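Local structure of hypothetical protein BT_3535 (Bacteroides thetaiotaomicron VPI-5482, 3KNY) at residues P22-L27 / E92-I97. The protein is of unknown function, a two-domain protein of the BT_3535-like family and probably a lipoprotein in its natural form. Residues are numbered along the deposited sequence; the frame is centred on the assembly and turned at random.
Sequences PEYAPL and EGFLNI
Loop-on-strand packing joins Y24, in the loop between strand 7-10 and helix 40-49, to F94 and N96 of strand 93-97. The backbones stay apart, with the Y24 and F94 CA atoms 7.2 Å from each other, and side chains bridge the gap. F94 CB lies over one face of the Y24 ring, 4.0 Å from its centroid, a CH-pi contact. On that face F94 CD1 sits toward the rim, 3.7 Å from Y24 CG. The two rings meet obliquely, their planes at 41°. The L95 carbonyl O meets the ring edge in plane, 3.4 Å from Y24 CE1. The N96 amide lies 19° from the ring plane, and its ND2 gives a weak, bent hydrogen bond to Y24 OH (3.4 Å, 126°). The same hydroxyl is hydrogen-bonded to the backbone N of T131 in strand 124-134, which ties the loop to that strand. A leucine in place of Y24 would probably leave T131 N and N96 ND2 without this partner and F94 CB without an aromatic face. Y24 and N96 both touch C130 of strand 124-134, while F94 pairs through its backbone with T213 and F215 of strand 204-217 and G93 with E54 of strand 53-55.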
loop_
_atom_site.group_PDB
_atom_site.type_symbol
_atom_site.label_atom_id
_atom_site.label_comp_id
_atom_site.label_asym_id
_atom_site.label_seq_id
_atom_site.Cartn_x
_atom_site.Cartn_y
_atom_site.Cartn_z
ATOM N N PRO A 22 -5.334 7.602 -6.288
ATOM C CA PRO A 22 -6.429 7.020 -7.073
ATOM C C PRO A 22 -6.375 5.505 -7.261
ATOM O O PRO A 22 -7.415 4.907 -7.512
ATOM C CB PRO A 22 -6.320 7.746 -8.422
ATOM C CG PRO A 22 -4.871 8.117 -8.539
ATOM C CD PRO A 22 -4.377 8.353 -7.130
ATOM N N GLU A 23 -5.198 4.892 -7.115
ATOM C CA GLU A 23 -5.073 3.437 -7.271
ATOM C C GLU A 23 -5.630 2.650 -6.066
ATOM O O GLU A 23 -5.703 1.423 -6.125
ATOM C CB GLU A 23 -3.606 3.035 -7.603
ATOM C CG GLU A 23 -2.549 3.068 -6.433
ATOM C CD GLU A 23 -1.070 2.797 -6.898
ATOM O OE1 GLU A 23 -0.594 3.568 -7.763
ATOM O OE2 GLU A 23 -0.381 1.842 -6.398
ATOM N N TYR A 24 -6.036 3.360 -5.010
ATOM C CA TYR A 24 -6.532 2.770 -3.766
ATOM C C TYR A 24 -8.000 3.131 -3.444
ATOM O O TYR A 24 -8.425 4.275 -3.609
ATOM C CB TYR A 24 -5.640 3.228 -2.584
ATOM C CG TYR A 24 -4.202 2.736 -2.677
ATOM C CD1 TYR A 24 -3.825 1.493 -2.159
ATOM C CD2 TYR A 24 -3.225 3.504 -3.283
ATOM C CE1 TYR A 24 -2.524 1.031 -2.266
ATOM C CE2 TYR A 24 -1.912 3.052 -3.382
ATOM C CZ TYR A 24 -1.574 1.816 -2.886
ATOM O OH TYR A 24 -0.280 1.388 -3.018
ATOM N N ALA A 25 -8.756 2.154 -2.938
ATOM C CA ALA A 25 -10.165 2.347 -2.564
ATOM C C ALA A 25 -10.274 3.063 -1.214
ATOM O O ALA A 25 -9.678 2.621 -0.238
ATOM C CB ALA A 25 -10.903 0.992 -2.504
ATOM N N PRO A 26 -11.040 4.164 -1.150
ATOM C CA PRO A 26 -11.300 4.855 0.122
ATOM C C PRO A 26 -11.936 3.926 1.130
ATOM O O PRO A 26 -12.660 3.014 0.731
ATOM C CB PRO A 26 -12.338 5.920 -0.247
ATOM C CG PRO A 26 -12.283 6.076 -1.737
ATOM C CD PRO A 26 -11.672 4.832 -2.304
ATOM N N LEU A 27 -11.707 4.176 2.415
ATOM C CA LEU A 27 -12.283 3.344 3.471
ATOM C C LEU A 27 -13.762 3.042 3.267
ATOM O O LEU A 27 -14.548 3.869 2.761
ATOM C CB LEU A 27 -12.138 3.991 4.849
ATOM C CG LEU A 27 -10.811 3.937 5.591
ATOM C CD1 LEU A 27 -11.117 4.301 7.027
ATOM C CD2 LEU A 27 -10.128 2.562 5.531
ATOM N N GLU A 92 -5.065 2.050 9.329
ATOM C CA GLU A 92 -3.724 1.449 9.213
ATOM C C GLU A 92 -2.860 2.136 8.157
ATOM O O GLU A 92 -1.730 2.531 8.430
ATOM C CB GLU A 92 -3.863 -0.025 8.794
ATOM C CG GLU A 92 -4.239 -0.951 9.911
ATOM C CD GLU A 92 -3.041 -1.371 10.710
ATOM O OE1 GLU A 92 -2.325 -2.326 10.298
ATOM O OE2 GLU A 92 -2.824 -0.723 11.748
ATOM N N GLY A 93 -3.399 2.218 6.942
ATOM C CA GLY A 93 -2.724 2.822 5.806
ATOM C C GLY A 93 -3.193 2.176 4.515
ATOM O O GLY A 93 -4.281 1.618 4.454
ATOM N N PHE A 94 -2.359 2.228 3.489
ATOM C CA PHE A 94 -2.657 1.588 2.217
ATOM C C PHE A 94 -2.342 0.091 2.251
ATOM O O PHE A 94 -1.626 -0.356 3.155
ATOM C CB PHE A 94 -1.866 2.261 1.129
ATOM C CG PHE A 94 -2.113 3.732 1.045
ATOM C CD1 PHE A 94 -3.333 4.211 0.606
ATOM C CD2 PHE A 94 -1.129 4.645 1.422
ATOM C CE1 PHE A 94 -3.583 5.570 0.520
ATOM C CE2 PHE A 94 -1.363 6.027 1.333
ATOM C CZ PHE A 94 -2.603 6.487 0.877
ATOM N N LEU A 95 -2.925 -0.670 1.305
ATOM C CA LEU A 95 -2.670 -2.111 1.154
ATOM C C LEU A 95 -2.574 -2.506 -0.324
ATOM O O LEU A 95 -3.408 -2.097 -1.115
ATOM C CB LEU A 95 -3.770 -2.927 1.830
ATOM C CG LEU A 95 -3.608 -4.453 1.881
ATOM C CD1 LEU A 95 -2.415 -4.806 2.740
ATOM C CD2 LEU A 95 -4.897 -5.142 2.404
ATOM N N ASN A 96 -1.525 -3.250 -0.683
ATOM C CA ASN A 96 -1.339 -3.861 -2.010
ATOM C C ASN A 96 -1.220 -5.332 -1.807
ATOM O O ASN A 96 -0.742 -5.782 -0.763
ATOM C CB ASN A 96 -0.008 -3.522 -2.652
ATOM C CG ASN A 96 0.071 -2.128 -3.108
ATOM O OD1 ASN A 96 -0.927 -1.494 -3.414
ATOM N ND2 ASN A 96 1.270 -1.622 -3.166
ATOM N N ILE A 97 -1.602 -6.079 -2.835
ATOM C CA ILE A 97 -1.491 -7.513 -2.841
ATOM C C ILE A 97 -0.484 -7.808 -3.939
ATOM O O ILE A 97 -0.727 -7.490 -5.112
ATOM C CB ILE A 97 -2.840 -8.146 -3.140
ATOM C CG1 ILE A 97 -3.963 -7.402 -2.380
ATOM C CG2 ILE A 97 -2.795 -9.649 -2.834
ATOM C CD1 ILE A 97 -3.874 -7.468 -0.913
#